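PDB 3VTX: MamA from Candidatus Magnetobacterium bavaricum, which is a tetratricopeptide-repeat (TPR) protein, an all-helical solenoid of a family whose stacked helical hairpins generally serve as scaffolds for binding other proteins. Local coordinates for residues 13-17 with 18-22; 47-51 with 52-56; 157-160 with 161-165. All coordinates share one frame; numbering follows the deposited sequence.

The three contacts follow one another along an all-helical TPR chain, each a local contact between residues a few positions apart. Contact 1 is the turn between helices 5-18 and 21-34, and contact 2 the turn between helices 39-51 and 55-68; both reverse the chain with a Schellman motif closed by a glycine. Their centres are about 13 Å apart and they touch, through the R16-D51 salt bridge and packing of R16 on T48, so successive hairpin turns are stacked side by side. Contact 3 is the first two turns of helix 157-169, about 45 Å from contact 1 and about 36 Å from contact 2 between centres. Contact 1 lies near the N-terminal end, contact 2 nearer the middle and contact 3 toward the C-terminal end.

Contact 1: 13-17 with 18-22; sequences DKKRT and KGDFD
K15 and R16 hand their carbonyls to the turn at 18-20: D20 N bonds to K15 O at 3.0 Å and G19 N to R16 O at 2.9 Å, the two backbone bonds of a Schellman motif that ends helix 5-18. The second donor stands above its carbonyl plane, 64° out of it, whereas D20 N is tilted by about half as much. G19 takes positive phi (93°), where a beta carbon would press against the carbonyl oxygen of K18, so the position calls for glycine.

K15 and D20 run alongside each other in the same direction. With its chain extended beyond CG, K15 lays CD 3.6 Å from D20 OD2, yet its ammonium stops short of a salt bridge, NZ lying 4.5 Å from OD2. A water closes the gap, accepting from K15 NZ and donating to D20 OD2, each at 2.8 Å. The other carboxylate oxygen, OD1, caps G23 N, so D20 serves as N-cap of helix 21-34, a role for which a short aspartate is well suited.

On the side of the turn that faces helix 39-51, R16 touches the ring carbon F21 CE1 through its aliphatic CG alone, at 4.2 Å. CG of R16 is anti to the backbone N (chi1 -173°), and the extended chain carries the guanidinium farther on, to pair with D51.

The carboxylate of D20 thus has divided duties, one oxygen at a helix start and the other in a water-mediated link to K15; the nearby positive charge would probably favour its ionised form.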
ATOM      1  N   ASP A  13     -11.974 -13.360  13.266  1.00 34.00           N
ATOM      2  CA  ASP A  13     -11.530 -12.048  13.687  1.00 34.41           C
ATOM      3  C   ASP A  13     -10.743 -12.125  14.975  1.00 34.99           C
ATOM      4  O   ASP A  13      -9.760 -11.439  15.153  1.00 37.22           O
ATOM      5  CB  ASP A  13     -12.748 -11.150  13.883  1.00 35.20           C
ATOM      6  CG  ASP A  13     -13.369 -10.741  12.597  1.00 38.99           C
ATOM      7  OD1 ASP A  13     -12.698 -10.797  11.521  1.00 41.13           O
ATOM      8  OD2 ASP A  13     -14.529 -10.284  12.631  1.00 45.96           O
ATOM      9  N   LYS A  14     -11.242 -12.915  15.910  1.00 36.78           N
ATOM     10  CA  LYS A  14     -10.651 -13.005  17.248  1.00 39.18           C
ATOM     11  C   LYS A  14      -9.301 -13.769  17.166  1.00 36.84           C
ATOM     12  O   LYS A  14      -8.356 -13.462  17.853  1.00 36.09           O
ATOM     13  CB  LYS A  14     -11.576 -13.782  18.180  1.00 40.67           C
ATOM     14  CG  LYS A  14     -12.638 -12.962  18.908  1.00 48.86           C
ATOM     15  CD  LYS A  14     -13.813 -13.842  19.340  1.00 54.75           C
ATOM     16  CE  LYS A  14     -13.414 -14.959  20.319  1.00 58.74           C
ATOM     17  NZ  LYS A  14     -14.627 -15.327  21.181  1.00 60.48           N
ATOM     18  N   LYS A  15      -9.263 -14.792  16.328  1.00 36.24           N
ATOM     19  CA  LYS A  15      -7.966 -15.474  16.082  1.00 35.06           C
ATOM     20  C   LYS A  15      -6.944 -14.587  15.425  1.00 34.33           C
ATOM     21  O   LYS A  15      -5.795 -14.578  15.828  1.00 33.63           O
ATOM     22  CB  LYS A  15      -8.215 -16.772  15.328  1.00 34.89           C
ATOM     23  CG  LYS A  15      -8.767 -17.873  16.223  1.00 35.72           C
ATOM     24  CD  LYS A  15      -8.929 -19.232  15.551  1.00 36.62           C
ATOM     25  CE  LYS A  15      -9.605 -20.294  16.442  1.00 35.34           C
ATOM     26  NZ  LYS A  15      -9.535 -21.681  15.835  1.00 34.14           N
ATOM     27  N   ARG A  16      -7.343 -13.797  14.431  1.00 33.45           N
ATOM     28  CA  ARG A  16      -6.455 -12.904  13.812  1.00 35.76           C
ATOM     29  C   ARG A  16      -5.873 -11.891  14.875  1.00 36.88           C
ATOM     30  O   ARG A  16      -4.658 -11.648  14.965  1.00 34.58           O
ATOM     31  CB  ARG A  16      -7.188 -12.172  12.689  1.00 36.38           C
ATOM     32  CG  ARG A  16      -6.260 -11.301  11.859  1.00 38.14           C
ATOM     33  CD  ARG A  16      -7.039 -10.591  10.791  1.00 36.53           C
ATOM     34  NE  ARG A  16      -6.170  -9.650  10.155  1.00 39.96           N
ATOM     35  CZ  ARG A  16      -6.561  -8.559   9.543  1.00 40.07           C
ATOM     36  NH1 ARG A  16      -5.647  -7.770   9.050  1.00 41.55           N
ATOM     37  NH2 ARG A  16      -7.847  -8.221   9.495  1.00 43.14           N
ATOM     38  N   THR A  17      -6.757 -11.376  15.714  1.00 39.64           N
ATOM     39  CA  THR A  17      -6.310 -10.365  16.713  1.00 41.61           C
ATOM     40  C   THR A  17      -5.215 -10.937  17.640  1.00 42.43           C
ATOM     41  O   THR A  17      -4.172 -10.300  17.896  1.00 44.30           O
ATOM     42  CB  THR A  17      -7.538  -9.851  17.463  1.00 43.01           C
ATOM     43  OG1 THR A  17      -8.311  -9.086  16.527  1.00 41.56           O
ATOM     44  CG2 THR A  17      -7.146  -8.989  18.662  1.00 42.75           C
ATOM     45  N   LYS A  18      -5.413 -12.194  17.992  1.00 41.84           N
ATOM     46  CA  LYS A  18      -4.528 -13.021  18.808  1.00 42.54           C
ATOM     47  C   LYS A  18      -3.236 -13.502  18.103  1.00 41.67           C
ATOM     48  O   LYS A  18      -2.311 -13.994  18.754  1.00 42.58           O
ATOM     49  CB  LYS A  18      -5.423 -14.194  19.258  1.00 44.07           C
ATOM     50  CG  LYS A  18      -4.922 -15.198  20.254  1.00 49.27           C
ATOM     51  CD  LYS A  18      -6.126 -15.948  20.838  1.00 50.59           C
ATOM     52  CE  LYS A  18      -5.695 -17.051  21.790  0.50 51.58           C
ATOM     53  NZ  LYS A  18      -6.789 -17.407  22.748  0.50 52.61           N
ATOM     54  N   GLY A  19      -3.133 -13.344  16.778  1.00 38.23           N
ATOM     55  CA  GLY A  19      -1.875 -13.610  16.072  1.00 37.07           C
ATOM     56  C   GLY A  19      -1.886 -15.067  15.562  1.00 35.08           C
ATOM     57  O   GLY A  19      -0.886 -15.551  15.043  1.00 36.12           O
ATOM     58  N   ASP A  20      -2.998 -15.739  15.751  1.00 33.10           N
ATOM     59  CA  ASP A  20      -3.210 -17.139  15.232  1.00 32.24           C
ATOM     60  C   ASP A  20      -3.720 -17.051  13.799  1.00 28.56           C
ATOM     61  O   ASP A  20      -4.901 -17.217  13.499  1.00 28.59           O
ATOM     62  CB  ASP A  20      -4.155 -17.921  16.118  1.00 31.34           C
ATOM     63  CG  ASP A  20      -4.432 -19.332  15.626  1.00 34.20           C
ATOM     64  OD1 ASP A  20      -3.745 -19.806  14.662  1.00 30.87           O
ATOM     65  OD2 ASP A  20      -5.415 -19.939  16.129  1.00 34.58           O
ATOM     66  N   PHE A  21      -2.796 -16.711  12.931  1.00 26.97           N
ATOM     67  CA  PHE A  21      -3.152 -16.486  11.574  1.00 26.38           C
ATOM     68  C   PHE A  21      -3.658 -17.785  10.852  1.00 23.49           C
ATOM     69  O   PHE A  21      -4.560 -17.668  10.019  1.00 22.26           O
ATOM     70  CB  PHE A  21      -2.008 -15.850  10.782  1.00 29.46           C
ATOM     71  CG  PHE A  21      -1.629 -14.499  11.295  1.00 33.22           C
ATOM     72  CD1 PHE A  21      -2.463 -13.447  11.139  1.00 38.87           C
ATOM     73  CD2 PHE A  21      -0.464 -14.321  12.020  1.00 43.60           C
ATOM     74  CE1 PHE A  21      -2.175 -12.187  11.684  1.00 41.51           C
ATOM     75  CE2 PHE A  21      -0.134 -13.036  12.525  1.00 45.40           C
ATOM     76  CZ  PHE A  21      -1.002 -11.990  12.345  1.00 42.65           C
ATOM     77  N   ASP A  22      -3.048 -18.938  11.135  1.00 25.04           N
ATOM     78  CA  ASP A  22      -3.598 -20.209  10.551  1.00 22.87           C
ATOM     79  C   ASP A  22      -5.038 -20.456  10.944  1.00 24.87           C
ATOM     80  O   ASP A  22      -5.929 -20.735  10.115  1.00 23.99           O
ATOM     81  CB  ASP A  22      -2.709 -21.366  10.917  1.00 24.31           C
ATOM     82  CG  ASP A  22      -3.178 -22.659  10.237  1.00 25.42           C
ATOM     83  OD1 ASP A  22      -2.831 -22.869   9.043  1.00 24.43           O
ATOM     84  OD2 ASP A  22      -3.955 -23.385  10.857  1.00 30.60           O
TER
HETATM   85  O   HOH W   1      -6.795 -22.346  15.936  1.00 34.65           O

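Contact 2: 47-51 with 52-56; sequences KTYMD and IGLPN
Y49 meets L54 across the bend: its CD1 lies 4.0 Å from L54 CD1, the aliphatic group approaching the ring obliquely. On another side of the turn M50 meets P55, where SD lies 3.7 Å from P55 CA and 3.9 Å from its CB, with the two side chains roughly at right angles. The bend at chi2 (-60°) brings SD beside P55; chi3 then turns only the terminal methyl. A flexible thioether can follow such a surface.

The backbone sets these groups in place. L54 N bonds to Y49 O at 2.9 Å and nearly straight (161°), while G53 N reaches M50 O at 3.1 Å from above the carbonyl plane. This pair is a Schellman motif, and the positive phi of its C' residue favours glycine at 53. I52 N adds only weak bonds to T48 O and Y49 O. P55 suits the first turn of helix 55-68, where its missing N-H costs no helical bond.

Farther out, I25 and A58 touch Y49, and I78 and M85 of helix 73-85 touch M50. T48 OG1 turns back to K44 O.

The chemistry is therefore divided: main-chain bonds close the helix end, and apolar contacts of Y49 with L54 and of M50 with P55 tie the last turn of helix 39-51 to the N-cap and first residue of helix 55-68.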
ATOM      1  N   LYS A  47      -6.466  -9.636   3.764  1.00 23.35           N
ATOM      2  CA  LYS A  47      -5.652  -8.888   4.718  1.00 23.10           C
ATOM      3  C   LYS A  47      -4.815  -9.792   5.647  1.00 23.11           C
ATOM      4  O   LYS A  47      -3.694  -9.402   6.040  1.00 24.67           O
ATOM      5  CB  LYS A  47      -6.524  -7.987   5.546  1.00 23.55           C
ATOM      6  CG  LYS A  47      -7.098  -6.811   4.867  1.00 24.37           C
ATOM      7  CD  LYS A  47      -8.008  -6.037   5.787  1.00 29.22           C
ATOM      8  CE  LYS A  47      -8.448  -4.736   5.114  1.00 32.39           C
ATOM      9  NZ  LYS A  47      -9.463  -3.960   5.968  1.00 33.64           N
ATOM     10  N   THR A  48      -5.384 -10.942   6.017  1.00 22.71           N
ATOM     11  CA  THR A  48      -4.707 -11.905   6.871  1.00 21.34           C
ATOM     12  C   THR A  48      -3.470 -12.459   6.150  1.00 21.03           C
ATOM     13  O   THR A  48      -2.423 -12.545   6.758  1.00 20.30           O
ATOM     14  CB  THR A  48      -5.591 -12.997   7.343  1.00 22.53           C
ATOM     15  OG1 THR A  48      -6.758 -12.431   7.985  1.00 27.28           O
ATOM     16  CG2 THR A  48      -4.871 -13.960   8.304  1.00 22.16           C
ATOM     17  N   TYR A  49      -3.612 -12.807   4.875  1.00 20.76           N
ATOM     18  CA  TYR A  49      -2.484 -13.270   4.140  1.00 21.46           C
ATOM     19  C   TYR A  49      -1.449 -12.151   3.994  1.00 20.60           C
ATOM     20  O   TYR A  49      -0.265 -12.402   3.983  1.00 21.35           O
ATOM     21  CB  TYR A  49      -2.922 -13.870   2.782  1.00 20.06           C
ATOM     22  CG  TYR A  49      -3.379 -15.319   2.837  1.00 19.43           C
ATOM     23  CD1 TYR A  49      -2.501 -16.333   3.269  1.00 19.03           C
ATOM     24  CD2 TYR A  49      -4.649 -15.684   2.402  1.00 20.46           C
ATOM     25  CE1 TYR A  49      -2.836 -17.656   3.211  1.00 19.91           C
ATOM     26  CE2 TYR A  49      -5.039 -17.032   2.414  1.00 22.54           C
ATOM     27  CZ  TYR A  49      -4.131 -18.000   2.838  1.00 23.73           C
ATOM     28  OH  TYR A  49      -4.519 -19.308   2.792  1.00 24.18           O
ATOM     29  N   MET A  50      -1.865 -10.893   3.861  1.00 20.87           N
ATOM     30  CA  MET A  50      -0.879  -9.792   3.771  1.00 23.25           C
ATOM     31  C   MET A  50      -0.135  -9.665   5.095  1.00 24.46           C
ATOM     32  O   MET A  50       1.069  -9.431   5.060  1.00 23.97           O
ATOM     33  CB  MET A  50      -1.548  -8.468   3.404  1.00 22.12           C
ATOM     34  CG  MET A  50      -2.157  -8.435   2.015  1.00 23.51           C
ATOM     35  SD  MET A  50      -1.031  -8.709   0.657  1.00 23.86           S
ATOM     36  CE  MET A  50      -0.141  -7.066   0.641  1.00 21.49           C
ATOM     37  N   ASP A  51      -0.824  -9.872   6.207  1.00 23.80           N
ATOM     38  CA  ASP A  51      -0.242  -9.790   7.558  1.00 27.04           C
ATOM     39  C   ASP A  51       0.936 -10.753   7.722  1.00 28.59           C
ATOM     40  O   ASP A  51       1.940 -10.458   8.396  1.00 30.43           O
ATOM     41  CB  ASP A  51      -1.279 -10.073   8.649  1.00 27.80           C
ATOM     42  CG  ASP A  51      -2.235  -8.905   8.952  1.00 34.59           C
ATOM     43  OD1 ASP A  51      -1.966  -7.746   8.577  1.00 39.28           O
ATOM     44  OD2 ASP A  51      -3.268  -9.246   9.590  1.00 39.44           O
ATOM     45  N   ILE A  52       0.830 -11.919   7.101  1.00 25.97           N
ATOM     46  CA  ILE A  52       1.911 -12.874   7.198  0.50 25.82           C
ATOM     47  C   ILE A  52       2.853 -12.955   6.014  1.00 25.27           C
ATOM     48  O   ILE A  52       3.728 -13.826   5.952  1.00 26.75           O
ATOM     49  CB  ILE A  52       1.371 -14.192   7.587  0.50 25.72           C
ATOM     50  CG1 ILE A  52       0.335 -14.622   6.575  0.50 22.96           C
ATOM     51  CG2 ILE A  52       0.743 -14.028   8.989  0.50 25.74           C
ATOM     52  CD1 ILE A  52      -0.230 -15.851   6.828  0.50 20.29           C
ATOM     53  N   GLY A  53       2.766 -11.987   5.130  1.00 23.59           N
ATOM     54  CA  GLY A  53       3.679 -11.781   4.074  1.00 23.27           C
ATOM     55  C   GLY A  53       3.494 -12.729   2.905  1.00 23.18           C
ATOM     56  O   GLY A  53       4.418 -13.096   2.274  1.00 22.60           O
ATOM     57  N   LEU A  54       2.257 -13.094   2.628  1.00 19.42           N
ATOM     58  CA  LEU A  54       1.895 -13.891   1.433  1.00 18.01           C
ATOM     59  C   LEU A  54       0.947 -13.182   0.495  1.00 18.71           C
ATOM     60  O   LEU A  54      -0.223 -13.540   0.313  1.00 19.91           O
ATOM     61  CB  LEU A  54       1.296 -15.196   1.933  1.00 18.73           C
ATOM     62  CG  LEU A  54       2.189 -16.143   2.690  1.00 23.64           C
ATOM     63  CD1 LEU A  54       1.334 -17.444   3.079  1.00 27.40           C
ATOM     64  CD2 LEU A  54       3.388 -16.564   1.849  1.00 22.90           C
ATOM     65  N   PRO A  55       1.428 -12.122  -0.160  1.00 19.34           N
ATOM     66  CA  PRO A  55       0.661 -11.481  -1.155  1.00 18.39           C
ATOM     67  C   PRO A  55       0.151 -12.402  -2.247  1.00 18.23           C
ATOM     68  O   PRO A  55      -0.955 -12.132  -2.797  1.00 20.14           O
ATOM     69  CB  PRO A  55       1.631 -10.423  -1.692  1.00 19.57           C
ATOM     70  CG  PRO A  55       2.969 -10.945  -1.413  1.00 19.60           C
ATOM     71  CD  PRO A  55       2.809 -11.610  -0.094  1.00 19.50           C
ATOM     72  N   ASN A  56       0.886 -13.451  -2.620  1.00 18.08           N
ATOM     73  CA  ASN A  56       0.329 -14.306  -3.687  1.00 19.03           C
ATOM     74  C   ASN A  56      -1.035 -14.945  -3.320  1.00 20.20           C
ATOM     75  O   ASN A  56      -1.961 -14.967  -4.126  1.00 22.23           O
ATOM     76  CB  ASN A  56       1.300 -15.350  -4.096  1.00 21.64           C
ATOM     77  CG  ASN A  56       1.158 -16.647  -3.329  1.00 23.28           C
ATOM     78  OD1 ASN A  56       0.474 -17.594  -3.794  1.00 25.91           O
ATOM     79  ND2 ASN A  56       1.747 -16.707  -2.079  1.00 22.75           N
TER

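Contact 3: 157-160 with 161-165; sequences RDEA and VKYFK
E159 and K162 form the charged contact, a salt bridge between residues three apart, with OE1 of E159 3.2 Å from NZ of K162. The two side chains lie alongside each other and point the same way. The glutamate bends at chi2 (-51°) and the lysine at chi3, which together bring the ammonium to the syn lone pair of OE1. Long, flexible side chains suit such a bridge on an exposed helix face.

The backbone bonds are those of a regular alpha helix. V161 N donates to R157 O at 2.9 Å, K162 N to D158 O at 3.1 Å and Y163 N to E159 O at 3.2 Å. F164 N to A160 O is the straightest of the four, at 172°; A160 O also receives a weak bond from Y163 N.

Ring contacts make the third group. CE2 of F164 comes to 4.0 Å from CB of A160, and its CD2 to 3.2 Å from A160 O, which the ring meets obliquely. CG anti to the carbonyl carbon (chi1 -63°) directs the F164 ring back over the preceding turn. The carbonyl oxygen of E159 sits in plane at the edge of the Y163 ring, 3.4 Å from its CD1; a flat ring can lie against the backbone and still reach I147, and this one also makes a cation-pi contact with K166.

In the fold, this is the start of helix 157-169, packed on helix 141-153. Buried A160, small enough for close approach, touches Y151 and E152, and R157 pairs with E152, joining the two antiparallel helices of a TPR hairpin.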
ATOM      1  N   ARG A 157      21.042  15.569 -11.611  1.00 27.35           N
ATOM      2  CA  ARG A 157      21.599  15.426 -10.262  1.00 28.75           C
ATOM      3  C   ARG A 157      21.392  16.689  -9.441  1.00 28.02           C
ATOM      4  O   ARG A 157      21.211  16.681  -8.226  1.00 26.08           O
ATOM      5  CB  ARG A 157      23.079  15.062 -10.330  1.00 31.06           C
ATOM      6  CG  ARG A 157      23.259  13.567 -10.092  1.00 35.85           C
ATOM      7  CD  ARG A 157      24.671  13.113  -9.800  1.00 34.69           C
ATOM      8  NE  ARG A 157      24.614  11.690  -9.801  1.00 36.32           N
ATOM      9  CZ  ARG A 157      25.647  10.928  -9.660  1.00 32.34           C
ATOM     10  NH1 ARG A 157      26.865  11.492  -9.542  1.00 38.24           N
ATOM     11  NH2 ARG A 157      25.474   9.614  -9.628  1.00 41.88           N
ATOM     12  N   ASP A 158      21.400  17.833 -10.077  1.00 29.37           N
ATOM     13  CA  ASP A 158      21.145  19.061  -9.302  1.00 28.70           C
ATOM     14  C   ASP A 158      19.751  19.104  -8.702  1.00 27.68           C
ATOM     15  O   ASP A 158      19.630  19.433  -7.538  1.00 26.87           O
ATOM     16  CB  ASP A 158      21.337  20.308 -10.202  1.00 32.46           C
ATOM     17  CG  ASP A 158      22.789  20.582 -10.562  1.00 37.31           C
ATOM     18  OD1 ASP A 158      23.738  20.062  -9.931  1.00 41.79           O
ATOM     19  OD2 ASP A 158      22.976  21.474 -11.492  1.00 49.10           O
ATOM     20  N   GLU A 159      18.734  18.708  -9.455  1.00 25.96           N
ATOM     21  CA  GLU A 159      17.362  18.646  -8.963  1.00 27.29           C
ATOM     22  C   GLU A 159      17.258  17.541  -7.896  1.00 25.54           C
ATOM     23  O   GLU A 159      16.602  17.730  -6.900  1.00 26.53           O
ATOM     24  CB  GLU A 159      16.323  18.360 -10.044  1.00 27.63           C
ATOM     25  CG  GLU A 159      15.811  19.508 -10.858  1.00 36.15           C
ATOM     26  CD  GLU A 159      15.319  20.693 -10.024  0.50 34.40           C
ATOM     27  OE1 GLU A 159      14.186  20.663  -9.473  0.50 36.75           O
ATOM     28  OE2 GLU A 159      16.104  21.636  -9.940  0.50 41.66           O
ATOM     29  N   ALA A 160      17.979  16.418  -8.102  1.00 23.65           N
ATOM     30  CA  ALA A 160      18.002  15.333  -7.136  1.00 23.47           C
ATOM     31  C   ALA A 160      18.472  15.852  -5.805  1.00 22.07           C
ATOM     32  O   ALA A 160      17.803  15.664  -4.821  1.00 21.98           O
ATOM     33  CB  ALA A 160      18.881  14.110  -7.607  1.00 21.50           C
ATOM     34  N   VAL A 161      19.601  16.566  -5.796  1.00 23.67           N
ATOM     35  CA  VAL A 161      20.189  16.997  -4.551  1.00 23.71           C
ATOM     36  C   VAL A 161      19.330  18.092  -3.905  1.00 23.33           C
ATOM     37  O   VAL A 161      19.186  18.101  -2.688  1.00 22.62           O
ATOM     38  CB  VAL A 161      21.640  17.493  -4.776  1.00 24.25           C
ATOM     39  CG1 VAL A 161      22.115  18.270  -3.572  1.00 26.46           C
ATOM     40  CG2 VAL A 161      22.559  16.307  -5.109  1.00 26.13           C
ATOM     41  N   LYS A 162      18.599  18.838  -4.692  1.00 23.37           N
ATOM     42  CA  LYS A 162      17.648  19.809  -4.170  1.00 24.68           C
ATOM     43  C   LYS A 162      16.585  19.103  -3.300  1.00 22.47           C
ATOM     44  O   LYS A 162      16.254  19.552  -2.163  1.00 21.64           O
ATOM     45  CB  LYS A 162      16.909  20.576  -5.313  1.00 26.74           C
ATOM     46  CG  LYS A 162      15.722  21.359  -4.859  1.00 35.33           C
ATOM     47  CD  LYS A 162      15.214  22.347  -5.995  1.00 44.34           C
ATOM     48  CE  LYS A 162      13.667  22.490  -5.983  1.00 48.62           C
ATOM     49  NZ  LYS A 162      13.078  22.846  -7.393  1.00 51.83           N
ATOM     50  N   TYR A 163      16.096  17.940  -3.761  1.00 20.29           N
ATOM     51  CA  TYR A 163      15.053  17.207  -2.997  1.00 20.11           C
ATOM     52  C   TYR A 163      15.606  16.420  -1.836  1.00 19.21           C
ATOM     53  O   TYR A 163      14.938  16.374  -0.802  1.00 19.88           O
ATOM     54  CB  TYR A 163      14.270  16.316  -3.935  1.00 19.58           C
ATOM     55  CG  TYR A 163      13.152  17.147  -4.597  1.00 22.93           C
ATOM     56  CD1 TYR A 163      13.372  17.789  -5.784  1.00 24.65           C
ATOM     57  CD2 TYR A 163      11.892  17.205  -4.019  1.00 22.64           C
ATOM     58  CE1 TYR A 163      12.380  18.566  -6.369  1.00 28.73           C
ATOM     59  CE2 TYR A 163      10.873  17.978  -4.614  1.00 29.27           C
ATOM     60  CZ  TYR A 163      11.152  18.630  -5.787  1.00 30.50           C
ATOM     61  OH  TYR A 163      10.217  19.434  -6.443  1.00 33.81           O
ATOM     62  N   PHE A 164      16.800  15.837  -2.000  1.00 19.77           N
ATOM     63  CA  PHE A 164      17.481  15.254  -0.845  1.00 20.26           C
ATOM     64  C   PHE A 164      17.685  16.252   0.287  1.00 21.71           C
ATOM     65  O   PHE A 164      17.457  15.985   1.464  1.00 22.77           O
ATOM     66  CB  PHE A 164      18.780  14.607  -1.220  1.00 20.54           C
ATOM     67  CG  PHE A 164      18.603  13.402  -2.178  1.00 18.71           C
ATOM     68  CD1 PHE A 164      17.768  12.399  -1.855  1.00 21.80           C
ATOM     69  CD2 PHE A 164      19.371  13.305  -3.298  1.00 21.21           C
ATOM     70  CE1 PHE A 164      17.619  11.267  -2.680  1.00 23.64           C
ATOM     71  CE2 PHE A 164      19.235  12.177  -4.116  1.00 21.78           C
ATOM     72  CZ  PHE A 164      18.343  11.195  -3.790  1.00 21.86           C
ATOM     73  N   LYS A 165      18.069  17.488  -0.105  1.00 21.25           N
ATOM     74  CA  LYS A 165      18.224  18.555   0.851  1.00 21.65           C
ATOM     75  C   LYS A 165      16.881  18.978   1.426  1.00 21.23           C
ATOM     76  O   LYS A 165      16.805  19.292   2.654  1.00 23.91           O
ATOM     77  CB  LYS A 165      18.886  19.718   0.154  1.00 23.60           C
ATOM     78  CG  LYS A 165      20.398  19.613   0.100  1.00 23.03           C
ATOM     79  CD  LYS A 165      21.022  20.806  -0.610  1.00 31.70           C
ATOM     80  CE  LYS A 165      22.492  20.638  -0.740  1.00 33.19           C
ATOM     81  NZ  LYS A 165      23.370  21.990  -0.743  1.00 39.84           N
TER